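Local coordinates for protein 3-ketosteroid-delta4-5alpha-dehydrogenase (PDB 4AT2) that probably catalyses the FAD-dependent Delta4-(5alpha)-dehydrogenation of 3-ketosteroids in steroid catabolism, at residues A[303-314]-A[443-453]; A[258-269]-A[283-294]. All blocks are in the same frame, centred on the assembly; numbering follows the deposited sequence.

Interaction 1. Residues A[303-314]-A[443-453]. With ASD (4-androstene-3-17-dione), chain B.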
loop_
_atom_site.group_PDB
_atom_site.type_symbol
_atom_site.label_atom_id
_atom_site.label_comp_id
_atom_site.label_asym_id
_atom_site.label_seq_id
_atom_site.Cartn_x
_atom_site.Cartn_y
_atom_site.Cartn_z
ATOM N N LEU A 303 -6.969 8.214 -8.544
ATOM C CA LEU A 303 -5.578 7.865 -8.189
ATOM C C LEU A 303 -5.410 6.371 -8.301
ATOM O O LEU A 303 -6.392 5.634 -8.239
ATOM C CB LEU A 303 -5.297 8.217 -6.718
ATOM C CG LEU A 303 -5.507 9.647 -6.210
ATOM C CD1 LEU A 303 -5.132 9.741 -4.736
ATOM C CD2 LEU A 303 -4.692 10.625 -7.054
ATOM N N ALA A 304 -4.166 5.915 -8.418
ATOM C CA ALA A 304 -3.885 4.488 -8.326
ATOM C C ALA A 304 -2.530 4.244 -7.677
ATOM O O ALA A 304 -1.598 5.048 -7.825
ATOM C CB ALA A 304 -3.947 3.833 -9.695
ATOM N N HIS A 305 -2.458 3.142 -6.925
ATOM C CA HIS A 305 -1.195 2.614 -6.380
ATOM C C HIS A 305 -0.409 3.623 -5.601
ATOM O O HIS A 305 0.811 3.704 -5.721
ATOM C CB HIS A 305 -0.362 1.951 -7.482
ATOM C CG HIS A 305 -1.138 0.930 -8.273
ATOM N ND1 HIS A 305 -1.592 -0.221 -7.720
ATOM C CD2 HIS A 305 -1.600 0.950 -9.585
ATOM C CE1 HIS A 305 -2.281 -0.913 -8.644
ATOM N NE2 HIS A 305 -2.291 -0.197 -9.785
ATOM N N MET A 306 -1.114 4.385 -4.768
ATOM C CA MET A 306 -0.485 5.464 -4.008
ATOM C C MET A 306 0.545 4.978 -2.992
ATOM O O MET A 306 1.370 5.761 -2.517
ATOM C CB MET A 306 -1.533 6.369 -3.358
ATOM C CG MET A 306 -2.325 7.166 -4.393
ATOM S SD MET A 306 -1.329 8.375 -5.277
ATOM C CE MET A 306 -1.086 9.635 -4.026
ATOM N N ASP A 307 0.493 3.682 -2.691
ATOM C CA ASP A 307 1.443 3.059 -1.779
ATOM C C ASP A 307 2.723 2.575 -2.465
ATOM O O ASP A 307 3.647 2.162 -1.777
ATOM C CB ASP A 307 0.778 1.864 -1.109
ATOM C CG ASP A 307 0.327 0.825 -2.114
ATOM O OD1 ASP A 307 -0.425 1.159 -3.058
ATOM O OD2 ASP A 307 0.715 -0.337 -1.967
ATOM N N ALA A 308 2.778 2.608 -3.799
ATOM C CA ALA A 308 3.908 2.010 -4.532
ATOM C C ALA A 308 5.170 2.854 -4.383
ATOM O O ALA A 308 5.134 4.074 -4.539
ATOM C CB ALA A 308 3.562 1.818 -6.004
ATOM N N THR A 309 6.280 2.202 -4.043
ATOM C CA THR A 309 7.542 2.917 -3.828
ATOM C C THR A 309 8.742 2.166 -4.382
ATOM O O THR A 309 8.927 0.978 -4.093
ATOM C CB THR A 309 7.824 3.161 -2.328
ATOM O OG1 THR A 309 7.867 1.903 -1.649
ATOM C CG2 THR A 309 6.732 4.005 -1.697
ATOM N N GLU A 310 9.560 2.880 -5.154
ATOM C CA GLU A 310 10.900 2.414 -5.480
ATOM C C GLU A 310 11.700 2.386 -4.177
ATOM O O GLU A 310 11.513 3.259 -3.318
ATOM C CB GLU A 310 11.560 3.364 -6.483
ATOM C CG GLU A 310 12.989 2.977 -6.876
ATOM C CD GLU A 310 14.095 3.475 -5.938
ATOM O OE1 GLU A 310 13.869 4.353 -5.074
ATOM O OE2 GLU A 310 15.242 2.988 -6.068
ATOM N N VAL A 311 12.581 1.398 -4.025
ATOM C CA VAL A 311 13.418 1.292 -2.823
ATOM C C VAL A 311 14.832 0.899 -3.227
ATOM O O VAL A 311 15.038 -0.165 -3.799
ATOM C CB VAL A 311 12.872 0.258 -1.809
ATOM C CG1 VAL A 311 13.712 0.291 -0.542
ATOM C CG2 VAL A 311 11.400 0.517 -1.467
ATOM N N ALA A 312 15.796 1.759 -2.926
ATOM C CA ALA A 312 17.204 1.479 -3.189
ATOM C C ALA A 312 17.830 0.888 -1.931
ATOM O O ALA A 312 17.267 0.999 -0.851
ATOM C CB ALA A 312 17.926 2.751 -3.597
ATOM N N PHE A 313 18.996 0.270 -2.085
ATOM C CA PHE A 313 19.674 -0.433 -1.001
ATOM C C PHE A 313 21.133 -0.039 -1.151
ATOM O O PHE A 313 21.779 -0.438 -2.121
ATOM C CB PHE A 313 19.469 -1.941 -1.217
ATOM C CG PHE A 313 19.984 -2.818 -0.106
ATOM C CD1 PHE A 313 19.465 -2.723 1.184
ATOM C CD2 PHE A 313 20.943 -3.798 -0.371
ATOM C CE1 PHE A 313 19.916 -3.562 2.197
ATOM C CE2 PHE A 313 21.402 -4.635 0.636
ATOM C CZ PHE A 313 20.885 -4.524 1.921
ATOM N N VAL A 314 21.643 0.777 -0.227
ATOM C CA VAL A 314 22.906 1.485 -0.477
ATOM C C VAL A 314 24.157 0.680 -0.118
ATOM O O VAL A 314 24.957 1.049 0.739
ATOM C CB VAL A 314 22.930 2.919 0.106
ATOM C CG1 VAL A 314 22.002 3.830 -0.699
ATOM C CG2 VAL A 314 22.584 2.920 1.589
ATOM N N PHE A 443 19.343 0.446 5.579
ATOM C CA PHE A 443 20.093 0.811 4.381
ATOM C C PHE A 443 19.208 1.104 3.170
ATOM O O PHE A 443 19.684 1.153 2.041
ATOM C CB PHE A 443 21.113 -0.286 4.042
ATOM C CG PHE A 443 22.498 0.014 4.532
ATOM C CD1 PHE A 443 22.751 0.153 5.894
ATOM C CD2 PHE A 443 23.545 0.167 3.630
ATOM C CE1 PHE A 443 24.035 0.432 6.358
ATOM C CE2 PHE A 443 24.825 0.451 4.089
ATOM C CZ PHE A 443 25.065 0.580 5.447
ATOM N N THR A 444 17.925 1.340 3.412
ATOM C CA THR A 444 17.012 1.601 2.308
ATOM C C THR A 444 16.532 3.044 2.285
ATOM O O THR A 444 16.507 3.730 3.312
ATOM C CB THR A 444 15.793 0.666 2.365
ATOM O OG1 THR A 444 15.133 0.831 3.624
ATOM C CG2 THR A 444 16.226 -0.801 2.190
ATOM N N LEU A 445 16.166 3.505 1.095
ATOM C CA LEU A 445 15.520 4.809 0.932
ATOM C C LEU A 445 14.798 4.752 -0.394
ATOM O O LEU A 445 15.135 3.935 -1.244
ATOM C CB LEU A 445 16.544 5.951 0.957
ATOM C CG LEU A 445 17.556 6.085 -0.188
ATOM C CD1 LEU A 445 18.415 7.318 0.054
ATOM C CD2 LEU A 445 18.435 4.843 -0.330
ATOM N N GLY A 446 13.793 5.591 -0.593
ATOM C CA GLY A 446 13.045 5.444 -1.834
ATOM C C GLY A 446 12.229 6.629 -2.275
ATOM O O GLY A 446 12.284 7.704 -1.668
ATOM N N PHE A 447 11.492 6.425 -3.360
ATOM C CA PHE A 447 10.642 7.466 -3.929
ATOM C C PHE A 447 9.308 6.863 -4.377
ATOM O O PHE A 447 9.173 5.640 -4.471
ATOM C CB PHE A 447 11.371 8.286 -5.034
ATOM C CG PHE A 447 11.810 7.492 -6.247
ATOM C CD1 PHE A 447 10.898 7.144 -7.248
ATOM C CD2 PHE A 447 13.154 7.169 -6.432
ATOM C CE1 PHE A 447 11.311 6.435 -8.382
ATOM C CE2 PHE A 447 13.570 6.473 -7.562
ATOM C CZ PHE A 447 12.646 6.100 -8.536
ATOM N N THR A 448 8.314 7.721 -4.600
ATOM C CA THR A 448 6.941 7.288 -4.815
ATOM C C THR A 448 6.657 7.006 -6.286
ATOM O O THR A 448 7.261 7.628 -7.167
ATOM C CB THR A 448 5.954 8.359 -4.302
ATOM O OG1 THR A 448 6.207 9.602 -4.981
ATOM C CG2 THR A 448 6.144 8.570 -2.805
ATOM N N LEU A 449 5.755 6.059 -6.533
ATOM C CA LEU A 449 5.412 5.605 -7.897
ATOM C C LEU A 449 3.929 5.776 -8.189
ATOM O O LEU A 449 3.501 5.636 -9.342
ATOM C CB LEU A 449 5.803 4.131 -8.104
ATOM C CG LEU A 449 7.283 3.786 -7.840
ATOM C CD1 LEU A 449 7.508 2.274 -7.874
ATOM C CD2 LEU A 449 8.217 4.509 -8.817
ATOM N N GLY A 450 3.155 6.088 -7.159
ATOM C CA GLY A 450 1.707 6.231 -7.306
ATOM C C GLY A 450 1.315 7.622 -7.744
ATOM O O GLY A 450 2.071 8.576 -7.570
ATOM N N GLY A 451 0.127 7.754 -8.315
ATOM C CA GLY A 451 -0.341 9.093 -8.682
ATOM C C GLY A 451 -1.641 9.041 -9.440
ATOM O O GLY A 451 -2.422 8.100 -9.302
ATOM N N LEU A 452 -1.864 10.074 -10.248
ATOM C CA LEU A 452 -3.083 10.170 -11.031
ATOM C C LEU A 452 -3.283 8.977 -11.953
ATOM O O LEU A 452 -2.327 8.451 -12.531
ATOM C CB LEU A 452 -3.063 11.455 -11.854
ATOM C CG LEU A 452 -3.044 12.752 -11.031
ATOM C CD1 LEU A 452 -2.681 13.923 -11.946
ATOM C CD2 LEU A 452 -4.362 12.996 -10.292
ATOM N N ARG A 453 -4.540 8.575 -12.102
ATOM C CA ARG A 453 -4.916 7.518 -13.020
ATOM C C ARG A 453 -5.090 8.139 -14.413
ATOM O O ARG A 453 -5.837 9.119 -14.577
ATOM C CB ARG A 453 -6.230 6.881 -12.546
ATOM C CG ARG A 453 -6.745 5.770 -13.446
ATOM C CD ARG A 453 -6.027 4.462 -13.203
ATOM N NE ARG A 453 -6.656 3.366 -13.944
ATOM C CZ ARG A 453 -7.452 2.440 -13.403
ATOM N NH1 ARG A 453 -7.726 2.444 -12.093
ATOM N NH2 ARG A 453 -7.965 1.487 -14.179
HETATM C C1 ASD B . 17.104 4.780 -8.700
HETATM C C10 ASD B . 18.395 3.949 -8.810
HETATM C C11 ASD B . 19.129 4.655 -6.432
HETATM C C12 ASD B . 20.219 5.207 -5.482
HETATM C C13 ASD B . 21.570 4.565 -5.783
HETATM C C14 ASD B . 21.897 4.785 -7.259
HETATM C C15 ASD B . 23.407 4.531 -7.386
HETATM C C16 ASD B . 23.988 5.175 -6.116
HETATM C C17 ASD B . 22.784 5.214 -5.189
HETATM C C18 ASD B . 21.619 3.112 -5.300
HETATM C C19 ASD B . 18.124 2.511 -8.362
HETATM C C2 ASD B . 15.971 4.326 -9.646
HETATM C C3 ASD B . 16.480 4.019 -11.039
HETATM C C4 ASD B . 17.944 3.967 -11.280
HETATM C C5 ASD B . 18.834 3.881 -10.264
HETATM C C6 ASD B . 20.297 3.653 -10.625
HETATM C C7 ASD B . 21.251 4.390 -9.687
HETATM C C8 ASD B . 20.919 4.095 -8.224
HETATM C C9 ASD B . 19.488 4.618 -7.937
HETATM O O1 ASD B . 15.691 3.844 -11.967
HETATM O O2 ASD B . 22.800 5.699 -4.065
HETATM O O HOH W 1 -8.081 4.133 -9.882
HETATM O O HOH W 2 3.409 6.161 -4.336
HETATM O O HOH W 3 15.954 5.669 -3.713
#
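Strand 303-304 pairs first with strand 444-452, antiparallel, at Leu452 and Gly451; a type I turn from His305 to Ala308 then leads, with a register shift of two, into strand 309-313, which pairs from Thr309 beside Thr448 to Phe313 beside Thr444. The result is a three-stranded antiparallel sheet with 444-452 in the middle. One face, with Glu310, Ala312 and Phe447, lines the steroid pocket. Ala312 N bonds almost straight to Leu445 O at 2.8 Å, and Val314 N to Phe443 O. Gly446 CA lies 3.1 Å from Glu310 O, where a side chain would clash. Glu310 CB sits over the centre of the Phe447 ring, 3.6 Å from its centroid. With CG anti to the Glu310 N (chi1 179°) and a bend at chi2, the chain runs on across that face, and the carboxylate lies nearly flat against the ring, its plane 14° from that of the ring. Androstenedione C2 meets the edge of the same ring, 3.8 Å from Phe447 CE2. On the other face, Val311 CG1 packs against Thr444 CB. Thr444 OG1 bonds to Asn353. A water gives one hydrogen bond to Glu310 OE1 and another to Leu445 O, 2.8 and 3.1 Å away.

Interaction 2. Residues A[258-269]-A[283-294]. With FAD (flavin-adenine dinucleotide), chain D.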
loop_
_atom_site.group_PDB
_atom_site.type_symbol
_atom_site.label_atom_id
_atom_site.label_comp_id
_atom_site.label_asym_id
_atom_site.label_seq_id
_atom_site.Cartn_x
_atom_site.Cartn_y
_atom_site.Cartn_z
ATOM N N LEU A 258 0.002 17.992 -17.083
ATOM C CA LEU A 258 0.666 17.964 -15.776
ATOM C C LEU A 258 1.863 17.029 -15.836
ATOM O O LEU A 258 1.726 15.841 -16.134
ATOM C CB LEU A 258 -0.304 17.522 -14.672
ATOM C CG LEU A 258 -1.577 18.374 -14.519
ATOM C CD1 LEU A 258 -2.494 17.754 -13.471
ATOM C CD2 LEU A 258 -1.239 19.805 -14.143
ATOM N N ALA A 259 3.040 17.580 -15.555
ATOM C CA ALA A 259 4.303 16.846 -15.699
ATOM C C ALA A 259 5.293 17.333 -14.628
ATOM O O ALA A 259 6.499 17.441 -14.860
ATOM C CB ALA A 259 4.859 17.040 -17.103
ATOM N N THR A 260 4.755 17.620 -13.450
ATOM C CA THR A 260 5.523 18.257 -12.360
ATOM C C THR A 260 6.149 17.282 -11.361
ATOM O O THR A 260 6.723 17.708 -10.363
ATOM C CB THR A 260 4.670 19.263 -11.564
ATOM O OG1 THR A 260 3.560 18.572 -10.973
ATOM C CG2 THR A 260 4.158 20.373 -12.460
ATOM N N GLY A 261 6.045 15.986 -11.611
ATOM C CA GLY A 261 6.730 15.036 -10.740
ATOM C C GLY A 261 5.886 14.500 -9.604
ATOM O O GLY A 261 4.672 14.683 -9.570
ATOM N N SER A 262 6.564 13.866 -8.653
ATOM C CA SER A 262 5.916 13.000 -7.658
ATOM C C SER A 262 5.501 13.743 -6.396
ATOM O O SER A 262 5.553 14.972 -6.351
ATOM C CB SER A 262 6.867 11.858 -7.302
ATOM O OG SER A 262 7.893 12.305 -6.418
ATOM N N PHE A 263 5.081 12.983 -5.377
ATOM C CA PHE A 263 4.759 13.559 -4.065
ATOM C C PHE A 263 5.774 13.223 -2.982
ATOM O O PHE A 263 5.502 13.425 -1.801
ATOM C CB PHE A 263 3.337 13.205 -3.589
ATOM C CG PHE A 263 3.092 11.732 -3.301
ATOM C CD1 PHE A 263 2.729 10.847 -4.325
ATOM C CD2 PHE A 263 3.149 11.240 -1.993
ATOM C CE1 PHE A 263 2.454 9.505 -4.049
ATOM C CE2 PHE A 263 2.866 9.904 -1.715
ATOM C CZ PHE A 263 2.518 9.033 -2.746
ATOM N N ALA A 264 6.946 12.747 -3.392
ATOM C CA ALA A 264 7.939 12.212 -2.445
ATOM C C ALA A 264 8.306 13.168 -1.303
ATOM O O ALA A 264 8.592 12.725 -0.191
ATOM C CB ALA A 264 9.197 11.779 -3.183
ATOM N N TYR A 265 8.308 14.471 -1.571
ATOM C CA TYR A 265 8.678 15.441 -0.545
ATOM C C TYR A 265 7.517 16.104 0.188
ATOM O O TYR A 265 7.710 17.009 0.996
ATOM C CB TYR A 265 9.741 16.414 -1.073
ATOM C CG TYR A 265 11.079 15.697 -1.134
ATOM C CD1 TYR A 265 11.745 15.338 0.043
ATOM C CD2 TYR A 265 11.657 15.333 -2.351
ATOM C CE1 TYR A 265 12.953 14.655 0.008
ATOM C CE2 TYR A 265 12.877 14.655 -2.396
ATOM C CZ TYR A 265 13.513 14.313 -1.211
ATOM O OH TYR A 265 14.712 13.624 -1.223
ATOM N N ASN A 266 6.309 15.613 -0.056
ATOM C CA ASN A 266 5.144 16.055 0.687
ATOM C C ASN A 266 4.930 15.133 1.903
ATOM O O ASN A 266 4.477 14.001 1.756
ATOM C CB ASN A 266 3.918 16.082 -0.247
ATOM C CG ASN A 266 2.676 16.634 0.425
ATOM O OD1 ASN A 266 2.387 16.309 1.578
ATOM N ND2 ASN A 266 1.909 17.452 -0.309
ATOM N N ASP A 267 5.282 15.619 3.097
ATOM C CA ASP A 267 5.243 14.785 4.308
ATOM C C ASP A 267 3.853 14.243 4.629
ATOM O O ASP A 267 3.722 13.070 5.005
ATOM C CB ASP A 267 5.790 15.545 5.529
ATOM C CG ASP A 267 7.284 15.830 5.442
ATOM O OD1 ASP A 267 8.000 15.236 4.619
ATOM O OD2 ASP A 267 7.760 16.670 6.237
ATOM N N LYS A 268 2.829 15.087 4.481
ATOM C CA LYS A 268 1.441 14.692 4.754
ATOM C C LYS A 268 1.043 13.540 3.839
ATOM O O LYS A 268 0.465 12.545 4.291
ATOM C CB LYS A 268 0.476 15.872 4.554
ATOM C CG LYS A 268 -1.014 15.503 4.534
ATOM C CD LYS A 268 -1.895 16.727 4.268
ATOM C CE LYS A 268 -3.375 16.378 4.208
ATOM N NZ LYS A 268 -4.196 17.514 3.668
ATOM N N MET A 269 1.368 13.684 2.558
ATOM C CA MET A 269 1.040 12.660 1.572
ATOM C C MET A 269 1.826 11.374 1.778
ATOM O O MET A 269 1.281 10.291 1.583
ATOM C CB MET A 269 1.232 13.187 0.155
ATOM C CG MET A 269 0.171 14.204 -0.232
ATOM S SD MET A 269 0.370 14.859 -1.899
ATOM C CE MET A 269 -0.323 13.501 -2.847
ATOM N N ALA A 283 14.150 10.515 -3.172
ATOM C CA ALA A 283 13.869 11.282 -4.403
ATOM C C ALA A 283 14.861 12.424 -4.604
ATOM O O ALA A 283 15.411 12.956 -3.637
ATOM C CB ALA A 283 12.435 11.802 -4.433
ATOM N N ALA A 284 15.077 12.791 -5.865
ATOM C CA ALA A 284 16.159 13.708 -6.236
ATOM C C ALA A 284 15.909 15.171 -5.879
ATOM O O ALA A 284 16.824 15.849 -5.410
ATOM C CB ALA A 284 16.487 13.573 -7.719
ATOM N N ILE A 285 14.689 15.658 -6.104
ATOM C CA ILE A 285 14.400 17.097 -5.941
ATOM C C ILE A 285 13.188 17.398 -5.054
ATOM O O ILE A 285 12.202 16.663 -5.078
ATOM C CB ILE A 285 14.293 17.832 -7.311
ATOM C CG1 ILE A 285 13.074 17.356 -8.116
ATOM C CG2 ILE A 285 15.581 17.650 -8.122
ATOM C CD1 ILE A 285 12.733 18.221 -9.321
ATOM N N GLU A 286 13.269 18.491 -4.294
ATOM C CA GLU A 286 12.208 18.890 -3.351
ATOM C C GLU A 286 10.965 19.497 -4.006
ATOM O O GLU A 286 9.921 19.629 -3.361
ATOM C CB GLU A 286 12.745 19.809 -2.243
ATOM C CG GLU A 286 13.176 21.205 -2.682
ATOM C CD GLU A 286 13.614 22.096 -1.519
ATOM O OE1 GLU A 286 14.149 21.573 -0.513
ATOM O OE2 GLU A 286 13.423 23.330 -1.612
ATOM N N GLU A 287 11.066 19.846 -5.285
ATOM C CA GLU A 287 9.911 20.325 -6.039
ATOM C C GLU A 287 8.869 19.217 -6.274
ATOM O O GLU A 287 7.774 19.489 -6.760
ATOM C CB GLU A 287 10.356 20.951 -7.363
ATOM C CG GLU A 287 11.060 22.298 -7.206
ATOM C CD GLU A 287 12.504 22.187 -6.733
ATOM O OE1 GLU A 287 13.097 21.090 -6.818
ATOM O OE2 GLU A 287 13.052 23.212 -6.274
ATOM N N HIS A 288 9.204 17.984 -5.905
ATOM C CA HIS A 288 8.249 16.868 -5.971
ATOM C C HIS A 288 7.363 16.912 -4.755
ATOM O O HIS A 288 7.560 16.154 -3.800
ATOM C CB HIS A 288 8.991 15.531 -6.056
ATOM C CG HIS A 288 9.492 15.178 -7.446
ATOM N ND1 HIS A 288 9.590 13.904 -7.874
ATOM C CD2 HIS A 288 9.927 15.981 -8.508
ATOM C CE1 HIS A 288 10.065 13.885 -9.139
ATOM N NE2 HIS A 288 10.277 15.155 -9.522
ATOM N N ASP A 289 6.383 17.816 -4.763
ATOM C CA ASP A 289 5.558 18.048 -3.566
ATOM C C ASP A 289 4.084 17.661 -3.741
ATOM O O ASP A 289 3.243 18.006 -2.908
ATOM C CB ASP A 289 5.673 19.510 -3.109
ATOM C CG ASP A 289 5.152 20.487 -4.140
ATOM O OD1 ASP A 289 4.545 20.053 -5.140
ATOM O OD2 ASP A 289 5.344 21.711 -3.938
ATOM N N GLY A 290 3.790 16.968 -4.832
ATOM C CA GLY A 290 2.460 16.398 -5.068
ATOM C C GLY A 290 1.401 17.387 -5.525
ATOM O O GLY A 290 0.243 17.009 -5.695
ATOM N N ARG A 291 1.787 18.649 -5.722
ATOM C CA ARG A 291 0.803 19.690 -6.041
ATOM C C ARG A 291 -0.099 19.348 -7.230
ATOM O O ARG A 291 -1.322 19.579 -7.147
ATOM C CB ARG A 291 1.476 21.056 -6.250
ATOM C CG ARG A 291 0.504 22.230 -6.421
ATOM C CD ARG A 291 -0.028 22.736 -5.090
ATOM N NE ARG A 291 -0.951 23.869 -5.243
ATOM C CZ ARG A 291 -1.378 24.633 -4.238
ATOM N NH1 ARG A 291 -0.959 24.399 -2.993
ATOM N NH2 ARG A 291 -2.231 25.628 -4.464
ATOM N N SER A 292 0.481 18.808 -8.310
ATOM C CA SER A 292 -0.329 18.479 -9.489
ATOM C C SER A 292 -1.304 17.335 -9.236
ATOM O O SER A 292 -2.385 17.327 -9.815
ATOM C CB SER A 292 0.522 18.192 -10.721
ATOM O OG SER A 292 1.371 17.092 -10.515
ATOM N N ILE A 293 -0.929 16.389 -8.380
ATOM C CA ILE A 293 -1.853 15.330 -7.983
ATOM C C ILE A 293 -3.040 15.961 -7.264
ATOM O O ILE A 293 -4.193 15.674 -7.588
ATOM C CB ILE A 293 -1.165 14.248 -7.104
ATOM C CG1 ILE A 293 -0.130 13.481 -7.938
ATOM C CG2 ILE A 293 -2.224 13.300 -6.550
ATOM C CD1 ILE A 293 0.864 12.640 -7.152
ATOM N N LEU A 294 -2.759 16.833 -6.303
ATOM C CA LEU A 294 -3.816 17.479 -5.520
ATOM C C LEU A 294 -4.714 18.378 -6.370
ATOM O O LEU A 294 -5.937 18.378 -6.193
ATOM C CB LEU A 294 -3.212 18.255 -4.341
ATOM C CG LEU A 294 -2.383 17.451 -3.317
ATOM C CD1 LEU A 294 -1.772 18.388 -2.282
ATOM C CD2 LEU A 294 -3.194 16.335 -2.646
HETATM P PA FAD D . 11.056 15.642 -13.267
HETATM O O1A FAD D . 12.042 15.156 -14.256
HETATM O O2A FAD D . 11.501 15.897 -11.888
HETATM O O5B FAD D . 10.395 16.979 -13.849
HETATM C C5B FAD D . 9.356 17.657 -13.136
HETATM C C4B FAD D . 9.560 19.173 -13.298
HETATM O O4B FAD D . 8.393 19.778 -12.700
HETATM C C3B FAD D . 10.772 19.633 -12.478
HETATM O O3B FAD D . 11.651 20.414 -13.325
HETATM C C2B FAD D . 10.157 20.469 -11.350
HETATM O O2B FAD D . 11.035 21.567 -10.986
HETATM C C1B FAD D . 8.866 20.969 -11.995
HETATM N N9A FAD D . 7.811 21.340 -11.026
HETATM C C8A FAD D . 7.541 20.804 -9.830
HETATM N N7A FAD D . 6.496 21.447 -9.312
HETATM C C5A FAD D . 6.098 22.386 -10.194
HETATM C C6A FAD D . 5.112 23.316 -10.201
HETATM N N6A FAD D . 4.290 23.396 -9.155
HETATM N N1A FAD D . 4.938 24.157 -11.235
HETATM C C2A FAD D . 5.772 24.082 -12.341
HETATM N N3A FAD D . 6.785 23.127 -12.324
HETATM C C4A FAD D . 6.920 22.307 -11.249
HETATM N N1 FAD D . 14.406 6.642 -13.081
HETATM C C2 FAD D . 14.659 5.922 -14.235
HETATM O O2 FAD D . 13.717 5.505 -14.896
HETATM N N3 FAD D . 15.979 5.678 -14.640
HETATM C C4 FAD D . 17.048 6.125 -13.863
HETATM O O4 FAD D . 18.196 5.878 -14.243
HETATM C C4X FAD D . 16.791 6.848 -12.691
HETATM N N5 FAD D . 17.805 7.278 -11.900
HETATM C C5X FAD D . 17.528 7.760 -10.673
HETATM C C6 FAD D . 18.558 7.968 -9.750
HETATM C C7 FAD D . 18.286 8.484 -8.480
HETATM C C7M FAD D . 19.363 8.673 -7.592
HETATM C C8 FAD D . 16.957 8.788 -8.118
HETATM C C8M FAD D . 16.611 9.318 -6.857
HETATM C C9 FAD D . 15.933 8.591 -9.047
HETATM C C9A FAD D . 16.209 8.056 -10.314
HETATM N N10 FAD D . 15.215 7.829 -11.208
HETATM C C10 FAD D . 15.475 7.104 -12.306
HETATM C "C1'" FAD D . 13.858 8.416 -11.066
HETATM C "C2'" FAD D . 13.671 9.547 -12.089
HETATM O "O2'" FAD D . 14.780 10.432 -11.918
HETATM C "C3'" FAD D . 12.357 10.305 -11.844
HETATM O "O3'" FAD D . 11.310 9.435 -11.379
HETATM C "C4'" FAD D . 11.915 11.005 -13.139
HETATM O "O4'" FAD D . 12.982 11.862 -13.572
HETATM C "C5'" FAD D . 10.656 11.842 -12.900
HETATM O "O5'" FAD D . 10.240 12.405 -14.159
HETATM P P FAD D . 9.147 13.591 -14.189
HETATM O O1P FAD D . 7.898 13.152 -13.557
HETATM O O2P FAD D . 9.132 14.146 -15.583
HETATM O O3P FAD D . 9.771 14.641 -13.110
HETATM O O HOH W 4 3.327 18.967 -8.400
HETATM O O HOH W 5 2.585 16.071 -8.230
#
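The FAD pyrophosphate site in this FAD-binding domain is built partly where loop 258-266 meets the turn 285-288. His288 joins the two. Its NE2 gives a nearly straight hydrogen bond (172°) to FAD O2A, 2.8 Å away, while ND1 shares a 2.7 Å hydrogen bond with Ser262 OG. The imidazole is thus held at both nitrogens, which fixes its rotation. Gly261 CA and Ser262 N lie over one face of the ring; a side chain on Gly261 would run into NE2. Ser262 OG also accepts from Ala264 N, forming an ST turn.

The His288 carbonyl receives Tyr265 N at 2.9 Å. The Tyr265 ring leans on the other segment: its OH donates to Ala283 O at 2.6 Å, CE2 touches Ala283 CB, and CD2 comes near Ile285 O. Replacing Tyr265 by an alanine would probably leave Ala283 O without this donor and open a gap beside the 283-286 backbone. Asn266 has CG anti to its own N (chi1 -176°), which carries the amide across to Asp289. There ND2 donates to Asp289 O at 3.0 Å, with that oxygen in the amide plane, while OD1 caps helix 267-273 by accepting from Met269 N. Asp289 OD1 takes Arg291 N in an Asx turn, and its OD2 forms a salt bridge with Arg72.

One water bridges Thr260 OG1 and Ser292 N. A second donates to Gly261 O. The pairing of Ser292 OG with Thr260 OG1 holds for one of two Ser292 conformers and is doubtful. Leu258 ends strand 255-258, which pairs with strand 471-473. Met269 of helix 267-273 slides past Leu294 of helix 291-297, and Phe263 and Ser262 rest on Thr448 of strand 444-452.

In the fold
From the N terminus, strand 255-258 leaves the parallel sheet and leads into interaction 2. That contact closes a short loop: 13 residues separate its segments, and helix 267-273 begins within the first of them. Helix 291-297 then leads directly to strand 303-304, where interaction 1 opens. Interaction 1 closes a much longer excursion of 128 residues, which includes helix 340-350. The two contacts follow in series and neither nests nor crosses. Their centres are about 12 Å apart, and they touch where Thr448 meets Ser262 and Phe263. Interaction 2 holds residues at the FAD pyrophosphate and interaction 1 residues at the steroid, packed side by side. Both reach the second subunit: Lys268 packs on Arg453 of that chain.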